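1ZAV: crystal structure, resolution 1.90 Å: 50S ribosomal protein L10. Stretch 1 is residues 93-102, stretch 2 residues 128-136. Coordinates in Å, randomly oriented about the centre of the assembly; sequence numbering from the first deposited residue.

Stretch 1 (93-102) PVEAVKIIYN
Stretch 2, residues 128-136: EVENIAKLP

Both stretches are largely helical, and they meet along the end of the stretch 2 helix, from V129 to A133, and at L135 just past it. In stretch 1 the helix runs through N102 and continues beyond it, with phi from -53° to -76° and psi from -21° to -49° over V94 to N102; its i to i+4 ladder includes Y101 N to V97 O (2.9 Å) and N102 N to K98 O (2.9 Å). P93 O accepts a hydrogen bond from A96 N at 3.1 Å. Stretch 2 enters already helical, holds phi/psi near -60/-45 from V129 to I132, and ends its helix at A133 (-58/-32). K134 leaves helical geometry at -95/6, although K134 N still bonds to E130 O at 3.0 Å, and L135 N closes on I132 O at 3.1 Å. L135 (-62/143) and P136 (-76/168) then continue in extended conformation.

The helix axes approach to 8.5 Å, with an angle of 115° between their N-to-C directions (signed crossing angle -115°). The crossing is tight: K98 CA lies 4.2 Å from A133 CA, while V94 CA and I132 CA are 6.5 Å apart. The small side chain of A133 lies at this close approach, and the contact buries 473 Å² in total.

V97, V94 and Y101, all with chi1 t, supply the apolar surface of stretch 1. V97 points toward stretch 2, placing V97 CB 3.7 Å from I132 CG2 and V97 CG1 3.9 Å from V129 CG1; I132 is m,t and V129 is t. One turn earlier, V94 CG1 packs 3.9 Å from L135 CD1 and 4.2 Å from I132 CG2. L135, also m,t, directs its CB toward stretch 1, so the hydrophobic contact extends past the end of the helix.

One turn beyond V97, Y101 (chi2 78°) lays a ring face over A133. A133 CB is 3.9 Å from the centroid of the Y101 ring, 29° off the normal, a CH-pi contact, and 3.5 Å from Y101 CG. V129 CG1 approaches Y101 CD1 obliquely at 4.1 Å. The phenol reaches the extended, all-trans side chain of E130, where Y101 OH lies 3.6 Å from E130 CG, a van der Waals contact with its aliphatic portion.

K98 provides the polar link. Its CA-to-CB bond points sideways, but the t,t,m,m rotamer curls the chain back, and K98 NZ donates a hydrogen bond to A133 O at 3.0 Å. The ammonium group thus meets a carbonyl at the C-terminal end of the helix, where carbonyls of the last turn tend to be left without i+4 amide partners, and a charged donor is a favourable match. L135 O is also near, 3.5 Å from K98 NZ.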

ATOM      1  N   PRO A  93      13.872 -13.384  -8.306  1.00 42.90           N
ATOM      2  CA  PRO A  93      13.859 -12.891  -9.688  1.00 43.15           C
ATOM      3  C   PRO A  93      13.716 -11.396  -9.982  1.00 42.28           C
ATOM      4  O   PRO A  93      14.131 -10.928 -11.048  1.00 39.20           O
ATOM      5  CB  PRO A  93      12.734 -13.712 -10.319  1.00 42.95           C
ATOM      6  CG  PRO A  93      11.749 -13.825  -9.200  1.00 43.18           C
ATOM      7  CD  PRO A  93      12.641 -14.146  -8.010  1.00 42.63           C
ATOM      8  N   VAL A  94      13.138 -10.645  -9.054  1.00 43.12           N
ATOM      9  CA  VAL A  94      12.917  -9.221  -9.287  1.00 41.61           C
ATOM     10  C   VAL A  94      14.142  -8.424  -9.711  1.00 42.87           C
ATOM     11  O   VAL A  94      14.059  -7.606 -10.628  1.00 43.13           O
ATOM     12  CB  VAL A  94      12.266  -8.562  -8.053  1.00 43.15           C
ATOM     13  CG1 VAL A  94      12.194  -7.043  -8.233  1.00 41.37           C
ATOM     14  CG2 VAL A  94      10.855  -9.129  -7.867  1.00 41.74           C
ATOM     15  N   GLU A  95      15.283  -8.669  -9.072  1.00 41.07           N
ATOM     16  CA  GLU A  95      16.498  -7.937  -9.408  1.00 40.88           C
ATOM     17  C   GLU A  95      16.963  -8.113 -10.867  1.00 40.14           C
ATOM     18  O   GLU A  95      17.597  -7.225 -11.429  1.00 36.93           O
ATOM     19  CB  GLU A  95      17.628  -8.341  -8.456  1.00 42.99           C
ATOM     20  CG  GLU A  95      18.971  -7.707  -8.792  1.00 47.62           C
ATOM     21  CD  GLU A  95      18.981  -6.203  -8.579  1.00 50.28           C
ATOM     22  OE1 GLU A  95      19.945  -5.544  -9.029  1.00 52.01           O
ATOM     23  OE2 GLU A  95      18.031  -5.682  -7.955  1.00 49.79           O
ATOM     24  N   ALA A  96      16.666  -9.257 -11.477  1.00 38.45           N
ATOM     25  CA  ALA A  96      17.077  -9.486 -12.860  1.00 36.83           C
ATOM     26  C   ALA A  96      16.263  -8.604 -13.802  1.00 37.61           C
ATOM     27  O   ALA A  96      16.771  -8.122 -14.815  1.00 36.18           O
ATOM     28  CB  ALA A  96      16.905 -10.964 -13.240  1.00 39.56           C
ATOM     29  N   VAL A  97      14.991  -8.406 -13.481  1.00 39.15           N
ATOM     30  CA  VAL A  97      14.159  -7.554 -14.322  1.00 40.90           C
ATOM     31  C   VAL A  97      14.738  -6.129 -14.271  1.00 40.90           C
ATOM     32  O   VAL A  97      14.914  -5.479 -15.303  1.00 40.94           O
ATOM     33  CB  VAL A  97      12.699  -7.554 -13.844  1.00 41.62           C
ATOM     34  CG1 VAL A  97      11.845  -6.688 -14.784  1.00 38.51           C
ATOM     35  CG2 VAL A  97      12.156  -8.999 -13.808  1.00 38.88           C
ATOM     36  N   LYS A  98      15.061  -5.664 -13.070  1.00 44.28           N
ATOM     37  CA  LYS A  98      15.638  -4.326 -12.900  1.00 44.50           C
ATOM     38  C   LYS A  98      16.932  -4.172 -13.684  1.00 45.18           C
ATOM     39  O   LYS A  98      17.180  -3.134 -14.307  1.00 45.07           O
ATOM     40  CB  LYS A  98      15.927  -4.048 -11.423  1.00 47.91           C
ATOM     41  CG  LYS A  98      16.464  -2.637 -11.165  1.00 51.29           C
ATOM     42  CD  LYS A  98      17.094  -2.509  -9.786  1.00 55.92           C
ATOM     43  CE  LYS A  98      16.183  -3.044  -8.688  1.00 59.57           C
ATOM     44  NZ  LYS A  98      14.890  -2.304  -8.595  1.00 62.95           N
ATOM     45  N   ILE A  99      17.771  -5.206 -13.636  1.00 45.40           N
ATOM     46  CA  ILE A  99      19.041  -5.181 -14.344  1.00 43.86           C
ATOM     47  C   ILE A  99      18.879  -5.022 -15.857  1.00 43.63           C
ATOM     48  O   ILE A  99      19.554  -4.199 -16.473  1.00 39.27           O
ATOM     49  CB  ILE A  99      19.884  -6.468 -14.040  1.00 44.00           C
ATOM     50  CG1 ILE A  99      20.346  -6.447 -12.579  1.00 45.52           C
ATOM     51  CG2 ILE A  99      21.107  -6.544 -14.964  1.00 40.89           C
ATOM     52  CD1 ILE A  99      21.028  -7.725 -12.113  1.00 41.99           C
ATOM     53  N   ILE A 100      17.985  -5.795 -16.469  1.00 40.48           N
ATOM     54  CA  ILE A 100      17.834  -5.690 -17.909  1.00 39.53           C
ATOM     55  C   ILE A 100      17.063  -4.432 -18.299  1.00 38.84           C
ATOM     56  O   ILE A 100      17.252  -3.888 -19.387  1.00 39.67           O
ATOM     57  CB  ILE A 100      17.137  -6.940 -18.503  1.00 37.81           C
ATOM     58  CG1 ILE A 100      17.318  -6.956 -20.025  1.00 37.97           C
ATOM     59  CG2 ILE A 100      15.671  -6.939 -18.129  1.00 37.98           C
ATOM     60  CD1 ILE A 100      16.779  -8.210 -20.697  1.00 40.84           C
ATOM     61  N   TYR A 101      16.197  -3.971 -17.407  1.00 40.32           N
ATOM     62  CA  TYR A 101      15.428  -2.752 -17.661  1.00 43.41           C
ATOM     63  C   TYR A 101      16.409  -1.570 -17.731  1.00 43.83           C
ATOM     64  O   TYR A 101      16.379  -0.775 -18.668  1.00 42.95           O
ATOM     65  CB  TYR A 101      14.424  -2.507 -16.530  1.00 46.84           C
ATOM     66  CG  TYR A 101      13.567  -1.268 -16.721  1.00 51.61           C
ATOM     67  CD1 TYR A 101      12.484  -1.274 -17.601  1.00 53.75           C
ATOM     68  CD2 TYR A 101      13.846  -0.088 -16.025  1.00 53.62           C
ATOM     69  CE1 TYR A 101      11.695  -0.130 -17.784  1.00 57.51           C
ATOM     70  CE2 TYR A 101      13.068   1.060 -16.202  1.00 56.54           C
ATOM     71  CZ  TYR A 101      11.994   1.030 -17.083  1.00 57.59           C
ATOM     72  OH  TYR A 101      11.221   2.157 -17.258  1.00 60.86           O
ATOM     73  N   ASN A 102      17.289  -1.474 -16.740  1.00 45.35           N
ATOM     74  CA  ASN A 102      18.273  -0.392 -16.697  1.00 47.07           C
ATOM     75  C   ASN A 102      19.362  -0.535 -17.762  1.00 47.75           C
ATOM     76  O   ASN A 102      20.025   0.442 -18.117  1.00 46.86           O
ATOM     77  CB  ASN A 102      18.902  -0.319 -15.301  1.00 47.50           C
ATOM     78  CG  ASN A 102      17.919   0.162 -14.241  1.00 47.98           C
ATOM     79  OD1 ASN A 102      18.091  -0.105 -13.050  1.00 48.55           O
ATOM     80  ND2 ASN A 102      16.882   0.880 -14.673  1.00 48.32           N
ATOM     81  N   GLU A 128       4.010  -3.880 -17.898  1.00 52.52           N
ATOM     82  CA  GLU A 128       4.216  -4.245 -16.505  1.00 50.96           C
ATOM     83  C   GLU A 128       5.691  -4.422 -16.140  1.00 49.50           C
ATOM     84  O   GLU A 128       6.025  -4.514 -14.963  1.00 48.96           O
ATOM     85  CB  GLU A 128       3.443  -5.533 -16.174  1.00 52.26           C
ATOM     86  CG  GLU A 128       1.951  -5.472 -16.495  1.00 55.07           C
ATOM     87  CD  GLU A 128       1.216  -6.762 -16.144  1.00 57.99           C
ATOM     88  OE1 GLU A 128       0.969  -7.005 -14.942  1.00 61.17           O
ATOM     89  OE2 GLU A 128       0.890  -7.536 -17.067  1.00 57.73           O
ATOM     90  N   VAL A 129       6.572  -4.471 -17.137  1.00 47.85           N
ATOM     91  CA  VAL A 129       7.997  -4.638 -16.858  1.00 47.29           C
ATOM     92  C   VAL A 129       8.483  -3.488 -15.976  1.00 47.68           C
ATOM     93  O   VAL A 129       9.184  -3.706 -14.986  1.00 46.68           O
ATOM     94  CB  VAL A 129       8.836  -4.669 -18.162  1.00 46.37           C
ATOM     95  CG1 VAL A 129      10.318  -4.787 -17.825  1.00 47.60           C
ATOM     96  CG2 VAL A 129       8.402  -5.834 -19.030  1.00 45.83           C
ATOM     97  N   GLU A 130       8.096  -2.267 -16.334  1.00 47.75           N
ATOM     98  CA  GLU A 130       8.484  -1.085 -15.568  1.00 48.45           C
ATOM     99  C   GLU A 130       8.066  -1.222 -14.102  1.00 48.40           C
ATOM    100  O   GLU A 130       8.802  -0.831 -13.196  1.00 49.17           O
ATOM    101  CB  GLU A 130       7.833   0.168 -16.160  1.00 50.61           C
ATOM    102  CG  GLU A 130       8.228   1.455 -15.445  1.00 53.05           C
ATOM    103  CD  GLU A 130       7.461   2.673 -15.938  1.00 56.89           C
ATOM    104  OE1 GLU A 130       7.730   3.782 -15.430  1.00 56.68           O
ATOM    105  OE2 GLU A 130       6.590   2.522 -16.824  1.00 57.01           O
ATOM    106  N   ASN A 131       6.878  -1.774 -13.870  1.00 48.84           N
ATOM    107  CA  ASN A 131       6.376  -1.950 -12.510  1.00 50.65           C
ATOM    108  C   ASN A 131       7.355  -2.794 -11.699  1.00 49.75           C
ATOM    109  O   ASN A 131       7.786  -2.410 -10.608  1.00 49.96           O
ATOM    110  CB  ASN A 131       5.008  -2.645 -12.524  1.00 53.46           C
ATOM    111  CG  ASN A 131       3.937  -1.828 -13.232  1.00 58.20           C
ATOM    112  OD1 ASN A 131       2.804  -2.288 -13.401  1.00 59.47           O
ATOM    113  ND2 ASN A 131       4.285  -0.612 -13.644  1.00 59.68           N
ATOM    114  N   ILE A 132       7.696  -3.955 -12.243  1.00 48.09           N
ATOM    115  CA  ILE A 132       8.617  -4.868 -11.583  1.00 46.91           C
ATOM    116  C   ILE A 132       9.971  -4.196 -11.386  1.00 45.10           C
ATOM    117  O   ILE A 132      10.546  -4.245 -10.305  1.00 46.79           O
ATOM    118  CB  ILE A 132       8.818  -6.148 -12.428  1.00 46.19           C
ATOM    119  CG1 ILE A 132       7.459  -6.796 -12.719  1.00 46.81           C
ATOM    120  CG2 ILE A 132       9.728  -7.122 -11.688  1.00 46.32           C
ATOM    121  CD1 ILE A 132       7.514  -7.897 -13.760  1.00 48.22           C
ATOM    122  N   ALA A 133      10.468  -3.557 -12.437  1.00 46.15           N
ATOM    123  CA  ALA A 133      11.770  -2.899 -12.396  1.00 45.94           C
ATOM    124  C   ALA A 133      11.893  -1.835 -11.324  1.00 48.35           C
ATOM    125  O   ALA A 133      12.977  -1.626 -10.766  1.00 47.03           O
ATOM    126  CB  ALA A 133      12.083  -2.293 -13.753  1.00 44.97           C
ATOM    127  N   LYS A 134      10.784  -1.168 -11.027  1.00 49.36           N
ATOM    128  CA  LYS A 134      10.794  -0.100 -10.038  1.00 51.15           C
ATOM    129  C   LYS A 134      10.398  -0.528  -8.627  1.00 49.72           C
ATOM    130  O   LYS A 134      10.258   0.317  -7.747  1.00 48.94           O
ATOM    131  CB  LYS A 134       9.883   1.041 -10.502  1.00 52.62           C
ATOM    132  CG  LYS A 134      10.177   2.384  -9.836  1.00 58.72           C
ATOM    133  CD  LYS A 134      11.551   2.919 -10.231  1.00 62.30           C
ATOM    134  CE  LYS A 134      11.802   4.314  -9.658  1.00 64.33           C
ATOM    135  NZ  LYS A 134      13.032   4.956 -10.228  1.00 66.44           N
ATOM    136  N   LEU A 135      10.203  -1.825  -8.403  1.00 48.24           N
ATOM    137  CA  LEU A 135       9.838  -2.281  -7.070  1.00 49.44           C
ATOM    138  C   LEU A 135      10.965  -1.927  -6.112  1.00 50.99           C
ATOM    139  O   LEU A 135      12.141  -1.985  -6.476  1.00 49.46           O
ATOM    140  CB  LEU A 135       9.621  -3.798  -7.045  1.00 50.30           C
ATOM    141  CG  LEU A 135       8.456  -4.354  -7.863  1.00 50.28           C
ATOM    142  CD1 LEU A 135       8.469  -5.873  -7.787  1.00 51.49           C
ATOM    143  CD2 LEU A 135       7.141  -3.797  -7.336  1.00 51.35           C
ATOM    144  N   PRO A 136      10.623  -1.531  -4.877  1.00 51.88           N
ATOM    145  CA  PRO A 136      11.645  -1.178  -3.886  1.00 52.23           C
ATOM    146  C   PRO A 136      12.287  -2.445  -3.325  1.00 51.64           C
ATOM    147  O   PRO A 136      11.787  -3.547  -3.551  1.00 50.96           O
ATOM    148  CB  PRO A 136      10.850  -0.409  -2.834  1.00 54.21           C
ATOM    149  CG  PRO A 136       9.512  -1.084  -2.877  1.00 54.29           C
ATOM    150  CD  PRO A 136       9.268  -1.268  -4.359  1.00 53.46           C
TER